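Local coordinates for putative amidohydrolase (PDB 3FEQ) that hydrolyses dipeptides that carry a C-terminal proline, as a zinc-containing prolidase of the amidohydrolase superfamily, at the interface of chains A and B and the interface of chains A and C. Coordinates in Å, arbitrary orientation; residue numbers count along the deposited sequence, not the author numbering. Chains: chain A/B/C, Putative amidohydrolase.

Chain A meets B through contact 1 and C through contact 2, the centres of the two C-alpha sets about 35 Å apart. They share no residues or helices. Contact 1 joins helices 171-183 and 211-223 of A to their equivalents in B, without exact two-fold symmetry, A giving side chains from along these helices and B residues at or just before their starts. Contact 2 sets A residues 83-87 against the matching helix of C, the start of helix 113-120 and C:Thr161, in a two-fold symmetric interface. One polar, one mainly apolar in this patch, they give two separate surfaces for joining neighbours in the deposited octamer, which may be biological.

Contact 1: the interface of chains A and B. Residues chain A 175, 179, 220; chain B 171, 209-210, 212-213.
A:Arg179 reaches B:Glu213 with CG anti to its own carbonyl carbon (chi1 -56°) and the chain extended from CG to NE, which carries the guanidinium from helix 171-183 straight out to the neighbouring subunit. B:Glu213 comes from the opposite direction, its chain also extended beyond CG. In this amidohydrolase, B:Glu213 belongs to a capping box at the start of helix 211-223: its backbone N donates to B:Ser210 OG (3.1 Å), while its carboxylate OE2 takes the backbone N of B:Ser210 (2.8 Å).

The link across is an end-on, two-pronged salt bridge. A:Arg179 NH1 donates to B:Glu213 OE1 (3.0 Å) and NH2 to OE2, each oxygen using the syn lone pair on the side of its fellow oxygen. The flat groups are nearly coplanar, 24° apart. B:Glu213 OE2 also accepts from the B:Ser210 hydroxyl OG, on the anti side and tilted from the carboxylate plane, so at least three donors meet at this oxygen and the cap itself sets the carboxylate for the arginine.

Behind the bridge, A:Glu220 of helix 211-223 steadies the guanidinium side-on. A:Arg179 NE gives A:Glu220 OE1 a nearly straight bond (2.7 Å), and NH2 makes a longer one to OE2 (3.2 Å). Both oxygens are met from above the carboxylate plane, although OE1 lies in the plane of the guanidinium. With one carboxylate at its end and another along its side, the arginine is fixed in rotation, and its charge probably screens the two carboxylates, whose nearer oxygens A:Glu220 OE2 and B:Glu213 OE2 are 4.6 Å apart, from one another.

A:Arg175, one helical turn earlier, bends at chi3 (-88°) and lays a face of its guanidinium against B:Ser210, whose OG stands 3.8 Å from A:Arg175 CZ. A:Arg175 NH1 is 4.4 Å from B:Asp212 OD2, a spacing that suggests longer-range attraction rather than a direct bond.

Contact 2: the interface of chains A and C. Residues chain A 83-84, 87; chain C 84, 87-88, 112, 114-115, 161.
A:Ile84, on helix 83-88, drives its branched side chain into chain C and hides 91 Å² of its surface there. The amidohydrolase chain C receives it with its own helix 83-99 and with an N-cap, C:Asp112, at the head of helix 113-120. The packing is tight around this isoleucine. The methyl A:Ile84 CD1, at the tip of the long branch, sits 3.8 Å from C:Leu115 CD2 and equally near C:Ser114 CB, against the first turn of the capped helix. The short branch, A:Ile84 CG2, lies alongside the carboxylate of C:Asp112, 3.7 Å from C:Asp112 OD2. At the root of the side chain, A:Ile84 CB meets the methyl CB of C:Ala87 (3.9 Å). A:Ala87 CB touches C:Ile84 CB at 4.0 Å, the near-equal two-fold counterpart of this pair.

The cap holds the wall in shape. C:Asp112 CG is placed between its own backbone N and carbonyl carbon (chi1 62°), which turns the carboxylate back over the helix start. C:Asp112 OD1 takes the backbone N of C:Leu115 (3.1 Å) and C:Asp112 OD2 the hydroxyl OG of C:Ser114 (2.7 Å), both from above the carboxylate plane.

Packing is looser at the far end, where A:Asn83 hides 12 Å² and crosses C:Thr161 obliquely, the threonine methyl CG2 grazing A:Asn83 CB (3.9 Å). C:Ile88 likewise makes slight contact.

Contact 1: the interface of chains A and B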
ATOM      1  N   ARG A 175      -5.325   3.084  22.038  1.00 21.25           N
ATOM      2  CA  ARG A 175      -4.590   2.095  22.817  1.00 23.38           C
ATOM      3  C   ARG A 175      -3.173   1.999  22.333  1.00 24.53           C
ATOM      4  O   ARG A 175      -2.242   2.161  23.127  1.00 36.62           O
ATOM      5  CB  ARG A 175      -5.236   0.714  22.745  1.00 24.32           C
ATOM      6  CG  ARG A 175      -5.688   0.224  24.074  1.00 21.64           C
ATOM      7  CD  ARG A 175      -5.707  -1.265  24.138  1.00 33.78           C
ATOM      8  NE  ARG A 175      -6.970  -1.862  23.691  1.00 48.03           N
ATOM      9  CZ  ARG A 175      -8.101  -1.902  24.398  1.00 49.86           C
ATOM     10  NH1 ARG A 175      -9.159  -2.518  23.889  1.00 51.28           N
ATOM     11  NH2 ARG A 175      -8.191  -1.316  25.591  1.00 45.36           N
ATOM     12  N   ARG A 179       0.526   3.061  24.083  1.00  7.68           N
ATOM     13  CA  ARG A 179       1.658   2.133  24.198  1.00 21.34           C
ATOM     14  C   ARG A 179       2.920   2.639  23.487  1.00 22.72           C
ATOM     15  O   ARG A 179       4.017   2.498  24.003  1.00 31.97           O
ATOM     16  CB  ARG A 179       1.281   0.736  23.701  1.00 24.21           C
ATOM     17  CG  ARG A 179       0.078   0.163  24.400  1.00 19.02           C
ATOM     18  CD  ARG A 179      -0.160  -1.269  24.035  1.00 19.72           C
ATOM     19  NE  ARG A 179      -1.319  -1.764  24.754  1.00 22.31           N
ATOM     20  CZ  ARG A 179      -2.059  -2.788  24.364  1.00 30.63           C
ATOM     21  NH1 ARG A 179      -1.753  -3.433  23.247  1.00 38.24           N
ATOM     22  NH2 ARG A 179      -3.083  -3.181  25.109  1.00 30.41           N
ATOM     23  N   GLU A 220      -4.545   2.126  29.692  1.00 36.99           N
ATOM     24  CA  GLU A 220      -3.177   1.919  29.244  1.00 32.48           C
ATOM     25  C   GLU A 220      -2.183   2.792  30.000  1.00 31.87           C
ATOM     26  O   GLU A 220      -1.063   2.364  30.272  1.00 33.35           O
ATOM     27  CB  GLU A 220      -3.051   2.156  27.748  1.00 41.56           C
ATOM     28  CG  GLU A 220      -3.854   1.191  26.911  1.00 55.28           C
ATOM     29  CD  GLU A 220      -3.390  -0.254  27.055  1.00 63.88           C
ATOM     30  OE1 GLU A 220      -2.172  -0.519  26.941  1.00 49.47           O
ATOM     31  OE2 GLU A 220      -4.258  -1.132  27.253  1.00 67.67           O
TER
ATOM     32  N   VAL B 171      -7.716  -6.061  20.145  1.00 21.22           N
ATOM     33  CA  VAL B 171      -8.518  -7.256  20.331  1.00 14.23           C
ATOM     34  C   VAL B 171      -8.600  -8.083  19.077  1.00 13.01           C
ATOM     35  O   VAL B 171      -8.459  -9.298  19.133  1.00 28.29           O
ATOM     36  CB  VAL B 171      -9.937  -6.918  20.772  1.00 19.74           C
ATOM     37  CG1 VAL B 171     -10.816  -8.129  20.645  1.00  2.00           C
ATOM     38  CG2 VAL B 171      -9.926  -6.391  22.201  1.00 26.21           C
ATOM     39  N   TYR B 209      -1.037  -5.698  28.209  1.00 23.42           N
ATOM     40  CA  TYR B 209      -2.275  -6.152  27.556  1.00 30.02           C
ATOM     41  C   TYR B 209      -3.519  -5.798  28.361  1.00 30.50           C
ATOM     42  O   TYR B 209      -3.577  -6.000  29.573  1.00 34.28           O
ATOM     43  CB  TYR B 209      -2.267  -7.658  27.249  1.00 22.40           C
ATOM     44  CG  TYR B 209      -1.615  -8.024  25.947  1.00 23.70           C
ATOM     45  CD1 TYR B 209      -0.609  -8.979  25.895  1.00 32.97           C
ATOM     46  CD2 TYR B 209      -1.986  -7.399  24.757  1.00 32.55           C
ATOM     47  CE1 TYR B 209       0.018  -9.321  24.677  1.00 33.13           C
ATOM     48  CE2 TYR B 209      -1.379  -7.732  23.542  1.00 31.34           C
ATOM     49  CZ  TYR B 209      -0.376  -8.690  23.510  1.00 29.78           C
ATOM     50  OH  TYR B 209       0.223  -9.011  22.313  1.00 36.72           O
ATOM     51  N   SER B 210      -4.529  -5.296  27.675  1.00 26.01           N
ATOM     52  CA  SER B 210      -5.809  -5.058  28.303  1.00 29.82           C
ATOM     53  C   SER B 210      -6.503  -6.390  28.592  1.00 32.79           C
ATOM     54  O   SER B 210      -6.192  -7.408  27.968  1.00 36.51           O
ATOM     55  CB  SER B 210      -6.662  -4.225  27.373  1.00 24.32           C
ATOM     56  OG  SER B 210      -6.988  -4.995  26.238  1.00 31.75           O
ATOM     57  N   ASP B 212      -9.482  -7.146  27.898  1.00 36.14           N
ATOM     58  CA  ASP B 212     -10.144  -7.503  26.644  1.00 34.41           C
ATOM     59  C   ASP B 212      -9.240  -8.289  25.711  1.00 35.38           C
ATOM     60  O   ASP B 212      -9.651  -9.310  25.166  1.00 37.24           O
ATOM     61  CB  ASP B 212     -10.645  -6.262  25.931  1.00 40.58           C
ATOM     62  CG  ASP B 212     -11.896  -5.712  26.561  1.00 60.41           C
ATOM     63  OD1 ASP B 212     -12.564  -6.474  27.294  1.00 60.39           O
ATOM     64  OD2 ASP B 212     -12.202  -4.521  26.343  1.00 75.34           O
ATOM     65  N   GLU B 213      -8.005  -7.819  25.551  1.00 23.56           N
ATOM     66  CA  GLU B 213      -7.039  -8.529  24.740  1.00 28.48           C
ATOM     67  C   GLU B 213      -6.763  -9.932  25.279  1.00 31.39           C
ATOM     68  O   GLU B 213      -6.994 -10.930  24.587  1.00 37.99           O
ATOM     69  CB  GLU B 213      -5.761  -7.706  24.567  1.00 29.56           C
ATOM     70  CG  GLU B 213      -5.906  -6.557  23.550  1.00 18.37           C
ATOM     71  CD  GLU B 213      -4.889  -5.449  23.767  1.00 26.42           C
ATOM     72  OE1 GLU B 213      -4.261  -5.006  22.783  1.00 42.06           O
ATOM     73  OE2 GLU B 213      -4.675  -5.047  24.928  1.00 28.26           O
TER

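Contact 2: the interface of chains A and C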
ATOM      1  N   ASN A  83      12.643  20.194  11.417  1.00 41.27           N
ATOM      2  CA  ASN A  83      12.889  19.539  12.696  1.00 38.86           C
ATOM      3  C   ASN A  83      13.985  20.198  13.509  1.00 44.58           C
ATOM      4  O   ASN A  83      13.776  20.575  14.662  1.00 48.57           O
ATOM      5  CB  ASN A  83      13.242  18.078  12.488  1.00 40.02           C
ATOM      6  CG  ASN A  83      12.027  17.201  12.274  1.00 44.89           C
ATOM      7  OD1 ASN A  83      10.879  17.607  12.493  1.00 39.66           O
ATOM      8  ND2 ASN A  83      12.281  15.976  11.849  1.00 54.59           N
ATOM      9  N   ILE A  84      15.152  20.346  12.901  1.00 43.74           N
ATOM     10  CA  ILE A  84      16.302  20.870  13.616  1.00 40.95           C
ATOM     11  C   ILE A  84      16.068  22.306  14.096  1.00 41.09           C
ATOM     12  O   ILE A  84      16.483  22.662  15.199  1.00 45.60           O
ATOM     13  CB  ILE A  84      17.628  20.665  12.816  1.00 44.61           C
ATOM     14  CG1 ILE A  84      18.630  21.792  13.063  1.00 43.81           C
ATOM     15  CG2 ILE A  84      17.349  20.471  11.337  1.00 52.72           C
ATOM     16  CD1 ILE A  84      18.544  22.916  12.080  1.00 59.33           C
ATOM     17  N   ALA A  87      13.914  22.309  17.225  1.00 31.97           N
ATOM     18  CA  ALA A  87      14.704  21.923  18.385  1.00 29.60           C
ATOM     19  C   ALA A  87      15.499  23.098  18.911  1.00 35.94           C
ATOM     20  O   ALA A  87      15.404  23.444  20.098  1.00 34.32           O
ATOM     21  CB  ALA A  87      15.633  20.767  18.033  1.00 13.98           C
TER
ATOM     22  N   ILE C  84      16.017  15.400  17.808  1.00 44.30           N
ATOM     23  CA  ILE C  84      16.319  16.615  18.538  1.00 41.25           C
ATOM     24  C   ILE C  84      17.708  16.539  19.184  1.00 37.21           C
ATOM     25  O   ILE C  84      18.420  17.537  19.237  1.00 36.06           O
ATOM     26  CB  ILE C  84      15.127  17.045  19.482  1.00 46.68           C
ATOM     27  CG1 ILE C  84      15.603  17.699  20.779  1.00 35.52           C
ATOM     28  CG2 ILE C  84      14.149  15.885  19.729  1.00 53.75           C
ATOM     29  CD1 ILE C  84      15.960  16.731  21.857  1.00 50.10           C
ATOM     30  N   ALA C  87      20.356  17.140  16.485  1.00 25.31           N
ATOM     31  CA  ALA C  87      20.454  18.560  16.230  1.00 22.60           C
ATOM     32  C   ALA C  87      21.272  19.249  17.300  1.00 33.89           C
ATOM     33  O   ALA C  87      22.266  19.912  16.988  1.00 36.41           O
ATOM     34  CB  ALA C  87      19.087  19.183  16.112  1.00 17.92           C
ATOM     35  N   ILE C  88      20.879  19.038  18.556  1.00 36.20           N
ATOM     36  CA  ILE C  88      21.544  19.645  19.713  1.00 34.35           C
ATOM     37  C   ILE C  88      23.051  19.426  19.658  1.00 31.66           C
ATOM     38  O   ILE C  88      23.809  20.378  19.724  1.00 35.73           O
ATOM     39  CB  ILE C  88      20.991  19.086  21.065  1.00 39.34           C
ATOM     40  CG1 ILE C  88      19.548  19.540  21.333  1.00 29.12           C
ATOM     41  CG2 ILE C  88      21.865  19.491  22.223  1.00 29.15           C
ATOM     42  CD1 ILE C  88      19.146  20.808  20.646  1.00 46.13           C
ATOM     43  N   ASP C 112      21.247  20.403   6.473  1.00 38.39           N
ATOM     44  CA  ASP C 112      20.252  20.791   5.513  1.00 40.30           C
ATOM     45  C   ASP C 112      20.104  22.314   5.522  1.00 42.85           C
ATOM     46  O   ASP C 112      20.867  23.027   6.177  1.00 39.64           O
ATOM     47  CB  ASP C 112      18.929  20.135   5.887  1.00 48.62           C
ATOM     48  CG  ASP C 112      18.419  20.586   7.255  1.00 66.47           C
ATOM     49  OD1 ASP C 112      19.159  21.283   7.985  1.00 78.66           O
ATOM     50  OD2 ASP C 112      17.269  20.254   7.606  1.00 83.37           O
ATOM     51  N   SER C 114      17.809  24.133   6.860  1.00 44.58           N
ATOM     52  CA  SER C 114      17.419  24.664   8.178  1.00 47.59           C
ATOM     53  C   SER C 114      18.628  25.043   9.035  1.00 48.15           C
ATOM     54  O   SER C 114      18.595  26.041   9.758  1.00 42.93           O
ATOM     55  CB  SER C 114      16.572  23.656   8.947  1.00 47.24           C
ATOM     56  OG  SER C 114      16.093  22.633   8.096  1.00 68.30           O
ATOM     57  N   LEU C 115      19.679  24.229   8.969  1.00 44.48           N
ATOM     58  CA  LEU C 115      20.933  24.548   9.640  1.00 43.43           C
ATOM     59  C   LEU C 115      21.641  25.729   9.016  1.00 43.36           C
ATOM     60  O   LEU C 115      22.212  26.550   9.721  1.00 50.45           O
ATOM     61  CB  LEU C 115      21.876  23.355   9.645  1.00 40.50           C
ATOM     62  CG  LEU C 115      22.187  22.794  11.026  1.00 31.34           C
ATOM     63  CD1 LEU C 115      23.518  22.110  10.992  1.00 37.89           C
ATOM     64  CD2 LEU C 115      22.193  23.901  12.035  1.00 30.67           C
ATOM     65  N   THR C 161      17.296  13.020  11.163  1.00 25.27           N
ATOM     66  CA  THR C 161      18.111  14.213  11.039  1.00 35.59           C
ATOM     67  C   THR C 161      19.569  13.987  11.356  1.00 35.59           C
ATOM     68  O   THR C 161      20.390  14.867  11.128  1.00 42.66           O
ATOM     69  CB  THR C 161      17.573  15.392  11.837  1.00 37.07           C
ATOM     70  OG1 THR C 161      17.355  14.981  13.182  1.00 43.61           O
ATOM     71  CG2 THR C 161      16.263  15.897  11.223  1.00 42.84           C
TER